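Local coordinates for protein GCN5-related N-acetyltransferase (Streptococcus suis, PDB 3G3S) that probably transfers an acetyl group from acetyl-coenzyme A to an acceptor that remains unidentified, at residues 7-12 / 30-35; 44-49 / 71-76; 154-159 / 175-180; 185-190 / 206-211. All coordinates share one frame; numbering follows the deposited sequence.

Contact 1. Residues 7-12 / 30-35; sequences RRVARL and GDIYVD
Val-9, on helix 2-13, meets strand 31-34, the outermost of the sheet within this chain, through a side chain that can be followed atom by atom. Its CB lies 4.2 Å from Val-34 CG1, and beyond it both methyls bear on that same carbon. Val-9 CG2 comes to 3.6 Å of Val-34 CG1. Val-9 CG1 reaches farther into the strand, since a chi1 of 180° sets it opposite the backbone nitrogen: it touches Val-34 CG1 at 3.5 Å and Ile-32 CG2 at 3.7 Å. Val-34 therefore lies across the fork of Val-9, with one methyl against both prongs, whereas Ile-32 and Val-9 run past one another in opposite directions. Ala-43 of the neighbouring strand and Pro-40 also pack on Val-9.

The polar bonds of the strand lie off the seam. Asp-31 OD1 receives Ile-32 N at 2.8 Å, on the anti side of the carboxylate and 24° out of its plane; the same oxygen also takes Glu-4 N of the second subunit. Val-34 packs on Met-2 of that subunit, placing the helix-strand seam beside the dimer interface. Three branched aliphatic residues, joined by no hydrogen bond across the seam, imply a contact held by shape and exclusion of water, directional bonds being made instead with strand 42-48 and with the second subunit.

Contact 2. Residues 44-49 / 71-76; sequences LALYGR and KNIILV
Lys-71 NZ is hydrogen-bonded to Ile-67 O, at the end of helix 62-68, and on the way there the lysine passes Leu-46. Its chain is extended through chi2 and chi3 and bends only at the last torsion (chi4 61°), which turns the ammonium aside while the methylene CE remains 4.4 Å from Leu-46 CD2. The hydrocarbon part of the lysine thus borders an apolar cluster, while its charged end is tied to a helix carbonyl.

The tighter touch is between Leu-46 and Ile-73, a methyl-to-methyl meeting of Leu-46 CD1 with Ile-73 CD1 at 3.6 Å. The chi1 of Leu-46 is trans (-180°), which carries CG away from the chain nitrogen, and its two branches divide the work: CD1 goes to the isoleucine, CD2 to the lysine. The side chains of Leu-46 and Ile-73 cross at about a right angle, so that they meet at their terminal methyls and not along their lengths.

These residues belong to strands that are not direct neighbours. Strand 52-58 runs between 42-48 and 73-77, and the CA atoms of Leu-46 and Ile-73 are 9.3 Å apart, as suits two strands bridged over a third. Backbone bonds join Ala-45 to Phe-55 and Asn-72 to Phe-52 on this middle strand. Phe-52 and Trp-248 also pack on Ile-73, and Tyr-33 on Leu-46. With no hydrogen bond between the two segments, the chemistry is dispersive: backbone bonds to the middle strand join the two, and the aliphatic tips meet across it.

Contact 3. Residues 154-159 / 175-180; sequences EQFLDL and ASSYAS
Phe-156 extends its ring from helix 153-159 on a trans first torsion (chi1 176°), and Ser-176, whose OG takes the same trans position, presents that hydroxyl to the ring's rim. Ser-176 OG lies near the ring plane, 3.5 Å from both CE1 and CZ of Phe-156. Ser-177 OG comes in obliquely, 3.6 Å from Phe-156 CE1. Neither hydroxyl depends on the ring for its bonding: Ser-176 OG is hydrogen-bonded to Leu-146 O, and Ser-177 OG to Leu-161 N. Tyr-150 meets the phenylalanine as well, the two rings standing edge-to-face.

At the last turn of the helix the contact becomes polar. Ser-180 OG donates to Leu-159 O across 2.6 Å. The hydroxyl approaches from above the carbonyl plane, 53° out of it, with a C=O...O angle of 124°. Ser-180 OG has a second partner in Tyr-150 OH, so this tyrosine attends both ends of the contact.

The chain turns a corner at Tyr-178, and serines on both sides of it face the helix. Aromatic edge hydrogens, slightly positive, rest against Ser-176 OG, already bonded elsewhere, which is probably mildly favourable. The firm directional link is the single serine bond to a carbonyl at the helix's C-terminal end, so the chemistry implies one polar fastening beside a snug but undirected packing.

Contact 4. Residues 185-190 / 206-211; sequences IEIEVD and AQLILA. With EDO (1,2-ethanediol), chain F.
No flat group enters the seam where Ile-185 and Ile-187 meet Leu-208 and Ile-209. The carboxylate of Glu-188 belongs to a residue whose side chain leaves the strand away from the helix; its OE1 lies 2.8 Å from O1 of a 1,2-ethanediol, probably from the crystallisation liquor; the diol is hydrogen-bonded to Arg-99 NH2.

The seam itself is aliphatic. Leu-208 CD2 fits between two isoleucines, 4.0 Å from Ile-185 CD1 and 4.0 Å from Ile-187 CG1, both meetings being tip to tip. Leu-208 CD1 also touches Ile-185 CD1. Ile-187 CD1 goes on to Ile-209 CG1 at 4.1 Å, and there the side chains cross at about a right angle. Ala-175 of the adjacent strand packs on Leu-208, and Pro-219 of the next on Ile-187 and Ile-209.

Strand and helix run nearly antiparallel, at 161°, with axes 10.5 Å apart. Strand 184-191, helix 200-214 and strand 218-223 form a beta-alpha-beta crossover. This is consistent with the GNAT core, where the turn into this helix carries the family's Gln/Arg-x-x-Gly-x-Gly/Ala signature and probably receives the coenzyme A pyrophosphate, as in relatives.

Overall arrangement
From the N terminus, contact 1 closes the first loop, bringing strand 31-34 back against the opening helix. After a short loop the chain forms strand 42-48, where contact 2 opens; Tyr-33 O and Leu-44 N, 2.8 Å apart and probably hydrogen-bonded, join the two strands. Contact 2 closes across strand 52-58. Contact 3 follows later, tying helix 153-159 to strand 170-181, and contact 4 ties the next strand, 184-191, to helix 200-214. The four loops run in series, none nested or crossed. Contacts 1 and 4 lie on opposite sides of the chain's centre, about 28 Å apart between centres, yet one mixed sheet serves all. Tyr-47 OH to Tyr-178 O, 2.6 Å, links contacts 2 and 3.

Contact 1. Residues 7-12 / 30-35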
loop_
_atom_site.group_PDB
_atom_site.type_symbol
_atom_site.label_atom_id
_atom_site.label_comp_id
_atom_site.label_asym_id
_atom_site.label_seq_id
_atom_site.Cartn_x
_atom_site.Cartn_y
_atom_site.Cartn_z
ATOM N N ARG A 7 -9.769 -4.266 -6.453
ATOM C CA ARG A 7 -10.299 -2.894 -6.371
ATOM C C ARG A 7 -11.816 -2.882 -6.228
ATOM O O ARG A 7 -12.376 -2.075 -5.493
ATOM C CB ARG A 7 -9.863 -2.028 -7.569
ATOM C CG ARG A 7 -8.425 -1.686 -7.549
ATOM C CD ARG A 7 -8.030 -0.653 -8.618
ATOM N NE ARG A 7 -7.941 -1.170 -9.998
ATOM C CZ ARG A 7 -6.885 -1.804 -10.508
ATOM N NH1 ARG A 7 -5.822 -2.080 -9.762
ATOM N NH2 ARG A 7 -6.902 -2.201 -11.772
ATOM N N ARG A 8 -12.484 -3.786 -6.931
ATOM C CA ARG A 8 -13.923 -3.914 -6.830
ATOM C C ARG A 8 -14.339 -4.344 -5.407
ATOM O O ARG A 8 -15.271 -3.789 -4.809
ATOM C CB ARG A 8 -14.432 -4.932 -7.860
ATOM C CG ARG A 8 -14.230 -4.510 -9.315
ATOM N N VAL A 9 -13.620 -5.322 -4.864
ATOM C CA VAL A 9 -13.864 -5.827 -3.528
ATOM C C VAL A 9 -13.643 -4.722 -2.513
ATOM O O VAL A 9 -14.431 -4.549 -1.582
ATOM C CB VAL A 9 -12.961 -7.029 -3.189
ATOM C CG1 VAL A 9 -13.248 -7.502 -1.797
ATOM C CG2 VAL A 9 -13.216 -8.156 -4.163
ATOM N N ALA A 10 -12.608 -3.928 -2.714
ATOM C CA ALA A 10 -12.341 -2.867 -1.765
ATOM C C ALA A 10 -13.509 -1.889 -1.728
ATOM O O ALA A 10 -13.823 -1.351 -0.663
ATOM C CB ALA A 10 -11.078 -2.162 -2.133
ATOM N N ARG A 11 -14.160 -1.655 -2.876
ATOM C CA ARG A 11 -15.280 -0.702 -2.916
ATOM C C ARG A 11 -16.471 -1.125 -2.072
ATOM O O ARG A 11 -17.219 -0.279 -1.580
ATOM C CB ARG A 11 -15.732 -0.390 -4.352
ATOM C CG ARG A 11 -14.757 0.552 -5.077
ATOM C CD ARG A 11 -15.251 1.008 -6.412
ATOM N NE ARG A 11 -15.080 -0.015 -7.435
ATOM C CZ ARG A 11 -14.010 -0.144 -8.224
ATOM N NH1 ARG A 11 -12.957 0.664 -8.124
ATOM N NH2 ARG A 11 -13.994 -1.120 -9.121
ATOM N N LEU A 12 -16.651 -2.431 -1.912
ATOM C CA LEU A 12 -17.701 -2.965 -1.077
ATOM C C LEU A 12 -17.630 -2.501 0.363
ATOM O O LEU A 12 -18.688 -2.362 1.011
ATOM C CB LEU A 12 -17.637 -4.490 -1.081
ATOM C CG LEU A 12 -17.935 -5.166 -2.403
ATOM C CD1 LEU A 12 -17.681 -6.649 -2.292
ATOM C CD2 LEU A 12 -19.370 -4.902 -2.819
ATOM N N GLY A 30 -3.422 -10.459 6.846
ATOM C CA GLY A 30 -4.867 -10.606 6.794
ATOM C C GLY A 30 -5.221 -11.199 5.443
ATOM O O GLY A 30 -4.351 -11.468 4.619
ATOM N N ASP A 31 -6.506 -11.342 5.180
ATOM C CA ASP A 31 -6.941 -11.908 3.919
ATOM C C ASP A 31 -8.330 -11.423 3.606
ATOM O O ASP A 31 -9.048 -10.863 4.434
ATOM C CB ASP A 31 -6.884 -13.422 4.016
ATOM C CG ASP A 31 -6.671 -14.122 2.658
ATOM O OD1 ASP A 31 -6.871 -13.541 1.558
ATOM O OD2 ASP A 31 -6.259 -15.285 2.712
ATOM N N ILE A 32 -8.718 -11.675 2.378
ATOM C CA ILE A 32 -9.976 -11.236 1.836
ATOM C C ILE A 32 -10.682 -12.389 1.122
ATOM O O ILE A 32 -10.082 -13.025 0.308
ATOM C CB ILE A 32 -9.743 -10.170 0.812
ATOM C CG1 ILE A 32 -9.168 -8.896 1.519
ATOM C CG2 ILE A 32 -11.050 -9.803 0.129
ATOM C CD1 ILE A 32 -10.130 -8.192 2.448
ATOM N N TYR A 33 -11.951 -12.564 1.435
ATOM C CA TYR A 33 -12.789 -13.604 0.831
ATOM C C TYR A 33 -14.046 -12.938 0.284
ATOM O O TYR A 33 -14.540 -11.946 0.824
ATOM C CB TYR A 33 -13.171 -14.617 1.874
ATOM C CG TYR A 33 -12.005 -15.313 2.488
ATOM C CD1 TYR A 33 -11.355 -14.782 3.596
ATOM C CD2 TYR A 33 -11.557 -16.502 1.993
ATOM C CE1 TYR A 33 -10.296 -15.435 4.180
ATOM C CE2 TYR A 33 -10.480 -17.149 2.569
ATOM C CZ TYR A 33 -9.862 -16.604 3.659
ATOM O OH TYR A 33 -8.805 -17.242 4.222
ATOM N N VAL A 34 -14.577 -13.494 -0.798
ATOM C CA VAL A 34 -15.735 -12.908 -1.423
ATOM C C VAL A 34 -16.666 -14.014 -1.853
ATOM O O VAL A 34 -16.294 -15.192 -1.842
ATOM C CB VAL A 34 -15.363 -11.989 -2.628
ATOM C CG1 VAL A 34 -14.569 -10.756 -2.154
ATOM C CG2 VAL A 34 -14.581 -12.761 -3.716
ATOM N N ASP A 35 -17.896 -13.631 -2.143
ATOM C CA ASP A 35 -18.878 -14.598 -2.624
ATOM C C ASP A 35 -18.545 -15.055 -4.053
ATOM O O ASP A 35 -18.736 -16.220 -4.380
ATOM C CB ASP A 35 -20.303 -14.035 -2.548
ATOM C CG ASP A 35 -20.556 -12.882 -3.498
ATOM O OD1 ASP A 35 -19.667 -12.021 -3.709
ATOM O OD2 ASP A 35 -21.705 -12.792 -3.990
#

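Contact 2. Residues 44-49 / 71-76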
loop_
_atom_site.group_PDB
_atom_site.type_symbol
_atom_site.label_atom_id
_atom_site.label_comp_id
_atom_site.label_asym_id
_atom_site.label_seq_id
_atom_site.Cartn_x
_atom_site.Cartn_y
_atom_site.Cartn_z
ATOM N N LEU A 44 -15.476 -10.400 3.019
ATOM C CA LEU A 44 -15.014 -10.661 4.364
ATOM C C LEU A 44 -13.545 -10.297 4.458
ATOM O O LEU A 44 -12.723 -10.770 3.683
ATOM C CB LEU A 44 -15.156 -12.150 4.711
ATOM C CG LEU A 44 -14.495 -12.656 5.999
ATOM C CD1 LEU A 44 -15.157 -12.093 7.273
ATOM C CD2 LEU A 44 -14.534 -14.194 6.020
ATOM N N ALA A 45 -13.232 -9.365 5.352
ATOM C CA ALA A 45 -11.866 -9.077 5.682
ATOM C C ALA A 45 -11.612 -9.890 6.966
ATOM O O ALA A 45 -12.194 -9.625 8.037
ATOM C CB ALA A 45 -11.654 -7.556 5.891
ATOM N N LEU A 46 -10.743 -10.888 6.867
ATOM C CA LEU A 46 -10.459 -11.794 7.975
ATOM C C LEU A 46 -9.027 -11.650 8.407
ATOM O O LEU A 46 -8.104 -11.814 7.610
ATOM C CB LEU A 46 -10.740 -13.229 7.528
ATOM C CG LEU A 46 -10.514 -14.353 8.530
ATOM C CD1 LEU A 46 -11.461 -14.245 9.695
ATOM C CD2 LEU A 46 -10.638 -15.736 7.809
ATOM N N TYR A 47 -8.850 -11.319 9.675
ATOM C CA TYR A 47 -7.538 -11.073 10.227
ATOM C C TYR A 47 -7.393 -11.765 11.531
ATOM O O TYR A 47 -8.324 -11.774 12.313
ATOM C CB TYR A 47 -7.349 -9.587 10.469
ATOM C CG TYR A 47 -6.018 -9.263 11.118
ATOM C CD1 TYR A 47 -4.903 -9.010 10.348
ATOM C CD2 TYR A 47 -5.881 -9.197 12.509
ATOM C CE1 TYR A 47 -3.675 -8.704 10.940
ATOM C CE2 TYR A 47 -4.635 -8.925 13.110
ATOM C CZ TYR A 47 -3.547 -8.659 12.309
ATOM O OH TYR A 47 -2.324 -8.324 12.863
ATOM N N GLY A 48 -6.213 -12.331 11.774
ATOM C CA GLY A 48 -5.902 -12.955 13.043
ATOM C C GLY A 48 -5.152 -14.256 12.906
ATOM O O GLY A 48 -4.888 -14.720 11.787
ATOM N N ARG A 49 -4.786 -14.824 14.055
ATOM C CA ARG A 49 -4.058 -16.098 14.114
ATOM C C ARG A 49 -4.542 -16.904 15.324
ATOM O O ARG A 49 -4.878 -18.085 15.201
ATOM C CB ARG A 49 -2.547 -15.853 14.157
ATOM C CG ARG A 49 -1.721 -17.021 13.619
ATOM C CD ARG A 49 -0.180 -16.788 13.546
ATOM N NE ARG A 49 0.479 -16.926 14.852
ATOM C CZ ARG A 49 0.937 -18.075 15.344
ATOM N N LYS A 71 -13.726 -20.188 15.120
ATOM C CA LYS A 71 -12.593 -19.320 15.415
ATOM C C LYS A 71 -12.903 -18.416 16.590
ATOM O O LYS A 71 -14.049 -18.053 16.826
ATOM C CB LYS A 71 -12.250 -18.457 14.205
ATOM C CG LYS A 71 -11.774 -19.224 13.016
ATOM C CD LYS A 71 -11.496 -18.269 11.875
ATOM C CE LYS A 71 -10.814 -18.949 10.751
ATOM N NZ LYS A 71 -11.639 -20.050 10.169
ATOM N N ASN A 72 -11.858 -18.047 17.329
ATOM C CA ASN A 72 -11.988 -17.102 18.418
ATOM C C ASN A 72 -12.096 -15.725 17.752
ATOM O O ASN A 72 -11.110 -14.991 17.666
ATOM C CB ASN A 72 -10.759 -17.209 19.306
ATOM C CG ASN A 72 -10.790 -16.241 20.456
ATOM O OD1 ASN A 72 -11.868 -15.795 20.879
ATOM N ND2 ASN A 72 -9.593 -15.894 20.980
ATOM N N ILE A 73 -13.302 -15.378 17.310
ATOM C CA ILE A 73 -13.519 -14.230 16.398
ATOM C C ILE A 73 -14.550 -13.218 16.806
ATOM O O ILE A 73 -15.559 -13.571 17.432
ATOM C CB ILE A 73 -13.941 -14.792 14.973
ATOM C CG1 ILE A 73 -13.901 -13.719 13.900
ATOM C CG2 ILE A 73 -15.320 -15.411 15.022
ATOM C CD1 ILE A 73 -13.719 -14.239 12.506
ATOM N N ILE A 74 -14.254 -11.937 16.518
ATOM C CA ILE A 74 -15.237 -10.858 16.644
ATOM C C ILE A 74 -15.758 -10.583 15.210
ATOM O O ILE A 74 -14.966 -10.240 14.310
ATOM C CB ILE A 74 -14.681 -9.543 17.325
ATOM C CG1 ILE A 74 -14.160 -9.848 18.755
ATOM C CG2 ILE A 74 -15.767 -8.429 17.324
ATOM C CD1 ILE A 74 -13.443 -8.631 19.454
ATOM N N LEU A 75 -17.064 -10.811 14.997
ATOM C CA LEU A 75 -17.736 -10.543 13.735
ATOM C C LEU A 75 -18.233 -9.104 13.749
ATOM O O LEU A 75 -18.949 -8.702 14.684
ATOM C CB LEU A 75 -18.962 -11.427 13.555
ATOM C CG LEU A 75 -18.738 -12.919 13.600
ATOM C CD1 LEU A 75 -20.058 -13.625 13.330
ATOM C CD2 LEU A 75 -17.714 -13.291 12.580
ATOM N N VAL A 76 -17.883 -8.340 12.721
ATOM C CA VAL A 76 -18.309 -6.956 12.649
ATOM C C VAL A 76 -19.123 -6.722 11.365
ATOM O O VAL A 76 -18.560 -6.608 10.294
ATOM C CB VAL A 76 -17.136 -5.967 12.721
ATOM C CG1 VAL A 76 -17.715 -4.520 12.735
ATOM C CG2 VAL A 76 -16.217 -6.243 13.945
#

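Contact 3. Residues 154-159 / 175-180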
loop_
_atom_site.group_PDB
_atom_site.type_symbol
_atom_site.label_atom_id
_atom_site.label_comp_id
_atom_site.label_asym_id
_atom_site.label_seq_id
_atom_site.Cartn_x
_atom_site.Cartn_y
_atom_site.Cartn_z
ATOM N N GLU A 154 10.037 -12.377 13.873
ATOM C CA GLU A 154 10.666 -11.615 12.825
ATOM C C GLU A 154 9.660 -10.634 12.228
ATOM O O GLU A 154 9.947 -9.442 12.083
ATOM C CB GLU A 154 11.188 -12.568 11.727
ATOM C CG GLU A 154 12.052 -13.760 12.234
ATOM C CD GLU A 154 13.327 -13.308 12.874
ATOM O OE1 GLU A 154 13.621 -12.095 12.802
ATOM O OE2 GLU A 154 14.059 -14.166 13.409
ATOM N N GLN A 155 8.480 -11.133 11.881
ATOM C CA GLN A 155 7.429 -10.263 11.382
ATOM C C GLN A 155 7.002 -9.250 12.469
ATOM O O GLN A 155 6.850 -8.053 12.190
ATOM C CB GLN A 155 6.242 -11.083 10.913
ATOM C CG GLN A 155 5.332 -10.295 9.991
ATOM C CD GLN A 155 4.045 -11.006 9.657
ATOM O OE1 GLN A 155 3.331 -11.495 10.542
ATOM N NE2 GLN A 155 3.691 -10.983 8.389
ATOM N N PHE A 156 6.843 -9.700 13.715
ATOM C CA PHE A 156 6.443 -8.767 14.761
ATOM C C PHE A 156 7.461 -7.656 14.899
ATOM O O PHE A 156 7.097 -6.499 14.939
ATOM C CB PHE A 156 6.264 -9.418 16.124
ATOM C CG PHE A 156 5.940 -8.419 17.187
ATOM C CD1 PHE A 156 4.644 -7.943 17.316
ATOM C CD2 PHE A 156 6.936 -7.907 18.017
ATOM C CE1 PHE A 156 4.316 -6.991 18.255
ATOM C CE2 PHE A 156 6.622 -6.948 18.981
ATOM C CZ PHE A 156 5.307 -6.471 19.075
ATOM N N LEU A 157 8.740 -8.003 14.963
ATOM C CA LEU A 157 9.767 -6.963 15.098
ATOM C C LEU A 157 9.851 -6.066 13.855
ATOM O O LEU A 157 10.112 -4.888 13.956
ATOM C CB LEU A 157 11.136 -7.594 15.414
ATOM C CG LEU A 157 11.310 -8.191 16.809
ATOM C CD1 LEU A 157 12.682 -8.813 16.974
ATOM C CD2 LEU A 157 11.077 -7.134 17.880
ATOM N N ASP A 158 9.588 -6.614 12.678
ATOM C CA ASP A 158 9.641 -5.840 11.464
ATOM C C ASP A 158 8.463 -4.870 11.324
ATOM O O ASP A 158 8.661 -3.663 11.082
ATOM C CB ASP A 158 9.659 -6.810 10.293
ATOM C CG ASP A 158 9.884 -6.125 8.968
ATOM O OD1 ASP A 158 10.595 -5.083 8.930
ATOM O OD2 ASP A 158 9.355 -6.648 7.957
ATOM N N LEU A 159 7.242 -5.388 11.509
ATOM C CA LEU A 159 6.002 -4.627 11.286
ATOM C C LEU A 159 5.230 -4.188 12.531
ATOM O O LEU A 159 4.387 -3.293 12.448
ATOM C CB LEU A 159 5.041 -5.474 10.442
ATOM C CG LEU A 159 5.559 -6.046 9.113
ATOM C CD1 LEU A 159 4.409 -6.767 8.394
ATOM C CD2 LEU A 159 6.137 -4.972 8.230
ATOM N N ALA A 175 0.930 -2.842 26.057
ATOM C CA ALA A 175 0.219 -2.126 24.998
ATOM C C ALA A 175 1.003 -2.420 23.750
ATOM O O ALA A 175 2.200 -2.142 23.691
ATOM C CB ALA A 175 0.174 -0.647 25.253
ATOM N N SER A 176 0.362 -3.011 22.753
ATOM C CA SER A 176 1.091 -3.447 21.558
ATOM C C SER A 176 0.233 -3.418 20.310
ATOM O O SER A 176 -0.956 -3.138 20.356
ATOM C CB SER A 176 1.658 -4.868 21.778
ATOM O OG SER A 176 2.419 -5.340 20.685
ATOM N N SER A 177 0.875 -3.668 19.181
ATOM C CA SER A 177 0.205 -3.648 17.925
ATOM C C SER A 177 -0.525 -4.971 17.691
ATOM O O SER A 177 0.120 -5.989 17.509
ATOM C CB SER A 177 1.213 -3.426 16.811
ATOM O OG SER A 177 2.283 -4.325 16.935
ATOM N N TYR A 178 -1.853 -4.936 17.721
ATOM C CA TYR A 178 -2.666 -6.110 17.351
ATOM C C TYR A 178 -2.538 -6.380 15.840
ATOM O O TYR A 178 -2.603 -7.550 15.334
ATOM C CB TYR A 178 -4.116 -5.807 17.681
ATOM C CG TYR A 178 -5.088 -6.972 17.459
ATOM C CD1 TYR A 178 -5.311 -7.921 18.473
ATOM C CD2 TYR A 178 -5.808 -7.089 16.292
ATOM C CE1 TYR A 178 -6.215 -8.977 18.288
ATOM C CE2 TYR A 178 -6.716 -8.161 16.096
ATOM C CZ TYR A 178 -6.912 -9.087 17.099
ATOM O OH TYR A 178 -7.810 -10.122 16.897
ATOM N N ALA A 179 -2.388 -5.271 15.120
ATOM C CA ALA A 179 -2.185 -5.219 13.695
ATOM C C ALA A 179 -1.447 -3.917 13.343
ATOM O O ALA A 179 -1.347 -2.961 14.147
ATOM C CB ALA A 179 -3.525 -5.290 12.956
ATOM N N SER A 180 -0.959 -3.923 12.116
ATOM C CA SER A 180 -0.204 -2.846 11.479
ATOM C C SER A 180 -0.743 -2.599 10.087
ATOM O O SER A 180 -1.132 -3.553 9.383
ATOM C CB SER A 180 1.258 -3.267 11.293
ATOM O OG SER A 180 1.831 -3.694 12.480
#

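Contact 4. Residues 185-190 / 206-211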
loop_
_atom_site.group_PDB
_atom_site.type_symbol
_atom_site.label_atom_id
_atom_site.label_comp_id
_atom_site.label_asym_id
_atom_site.label_seq_id
_atom_site.Cartn_x
_atom_site.Cartn_y
_atom_site.Cartn_z
ATOM N N ILE A 185 -0.733 1.478 13.423
ATOM C CA ILE A 185 -1.057 0.213 14.095
ATOM C C ILE A 185 -2.440 0.302 14.781
ATOM O O ILE A 185 -2.997 1.388 14.971
ATOM C CB ILE A 185 -0.008 -0.217 15.161
ATOM C CG1 ILE A 185 0.063 0.827 16.300
ATOM C CG2 ILE A 185 1.351 -0.463 14.514
ATOM C CD1 ILE A 185 0.805 0.378 17.560
ATOM N N GLU A 186 -2.972 -0.864 15.120
ATOM C CA GLU A 186 -4.222 -0.990 15.849
ATOM C C GLU A 186 -3.820 -1.478 17.221
ATOM O O GLU A 186 -3.191 -2.538 17.353
ATOM C CB GLU A 186 -5.146 -1.987 15.166
ATOM C CG GLU A 186 -6.529 -2.016 15.745
ATOM C CD GLU A 186 -7.338 -0.794 15.378
ATOM O OE1 GLU A 186 -7.912 -0.740 14.263
ATOM O OE2 GLU A 186 -7.418 0.096 16.227
ATOM N N ILE A 187 -4.154 -0.701 18.256
ATOM C CA ILE A 187 -3.683 -0.992 19.580
ATOM C C ILE A 187 -4.466 -2.055 20.328
ATOM O O ILE A 187 -5.682 -2.176 20.209
ATOM C CB ILE A 187 -3.640 0.317 20.461
ATOM C CG1 ILE A 187 -2.628 1.259 19.889
ATOM C CG2 ILE A 187 -3.350 -0.030 21.953
ATOM C CD1 ILE A 187 -2.450 2.559 20.731
ATOM N N GLU A 188 -3.702 -2.853 21.062
ATOM C CA GLU A 188 -4.193 -3.874 21.957
ATOM C C GLU A 188 -3.561 -3.515 23.279
ATOM O O GLU A 188 -2.346 -3.373 23.331
ATOM C CB GLU A 188 -3.651 -5.221 21.537
ATOM C CG GLU A 188 -3.845 -6.365 22.526
ATOM C CD GLU A 188 -5.277 -6.869 22.640
ATOM O OE1 GLU A 188 -6.149 -6.513 21.830
ATOM O OE2 GLU A 188 -5.512 -7.664 23.561
ATOM N N VAL A 189 -4.378 -3.392 24.320
ATOM C CA VAL A 189 -3.896 -3.161 25.661
ATOM C C VAL A 189 -4.442 -4.277 26.548
ATOM O O VAL A 189 -5.640 -4.631 26.463
ATOM C CB VAL A 189 -4.344 -1.797 26.211
ATOM C CG1 VAL A 189 -3.784 -1.602 27.586
ATOM C CG2 VAL A 189 -3.889 -0.671 25.289
ATOM N N ASP A 190 -3.583 -4.825 27.411
ATOM C CA ASP A 190 -3.973 -5.890 28.333
ATOM C C ASP A 190 -3.247 -5.749 29.681
ATOM O O ASP A 190 -2.070 -5.360 29.707
ATOM C CB ASP A 190 -3.592 -7.234 27.737
ATOM C CG ASP A 190 -4.446 -7.633 26.531
ATOM O OD1 ASP A 190 -5.661 -7.829 26.726
ATOM O OD2 ASP A 190 -3.891 -7.833 25.417
ATOM N N ALA A 206 0.165 5.053 26.902
ATOM C CA ALA A 206 0.771 6.366 26.667
ATOM C C ALA A 206 2.120 6.210 25.989
ATOM O O ALA A 206 2.395 6.880 25.002
ATOM C CB ALA A 206 0.885 7.181 27.981
ATOM N N GLN A 207 2.949 5.310 26.503
ATOM C CA GLN A 207 4.285 5.065 25.935
ATOM C C GLN A 207 4.225 4.601 24.498
ATOM O O GLN A 207 4.991 5.054 23.657
ATOM C CB GLN A 207 4.998 4.005 26.761
ATOM C CG GLN A 207 6.430 3.595 26.332
ATOM C CD GLN A 207 7.463 4.622 26.717
ATOM O OE1 GLN A 207 7.496 5.716 26.156
ATOM N NE2 GLN A 207 8.324 4.272 27.656
ATOM N N LEU A 208 3.338 3.647 24.226
ATOM C CA LEU A 208 3.182 3.134 22.865
ATOM C C LEU A 208 2.788 4.251 21.889
ATOM O O LEU A 208 3.373 4.357 20.809
ATOM C CB LEU A 208 2.138 2.011 22.831
ATOM C CG LEU A 208 1.860 1.383 21.460
ATOM C CD1 LEU A 208 3.143 0.885 20.825
ATOM C CD2 LEU A 208 0.821 0.276 21.561
ATOM N N ILE A 209 1.800 5.060 22.277
ATOM C CA ILE A 209 1.318 6.191 21.463
ATOM C C ILE A 209 2.516 7.075 21.159
ATOM O O ILE A 209 2.798 7.371 20.013
ATOM C CB ILE A 209 0.200 6.983 22.184
ATOM C CG1 ILE A 209 -1.081 6.135 22.248
ATOM C CG2 ILE A 209 -0.079 8.364 21.479
ATOM C CD1 ILE A 209 -2.195 6.644 23.161
ATOM N N LEU A 210 3.260 7.460 22.197
ATOM C CA LEU A 210 4.462 8.291 22.025
ATOM C C LEU A 210 5.495 7.655 21.088
ATOM O O LEU A 210 6.090 8.341 20.249
ATOM C CB LEU A 210 5.097 8.600 23.383
ATOM C CG LEU A 210 4.373 9.619 24.249
ATOM C CD1 LEU A 210 4.949 9.610 25.664
ATOM C CD2 LEU A 210 4.463 11.030 23.638
ATOM N N ALA A 211 5.684 6.343 21.218
ATOM C CA ALA A 211 6.581 5.600 20.341
ATOM C C ALA A 211 6.100 5.672 18.883
ATOM O O ALA A 211 6.910 5.807 17.946
ATOM C CB ALA A 211 6.679 4.148 20.794
HETATM C C1 EDO F . -7.692 -5.208 18.676
HETATM O O1 EDO F . -7.891 -5.125 20.092
HETATM C C2 EDO F . -8.714 -4.367 17.925
HETATM O O2 EDO F . -9.235 -3.335 18.772
#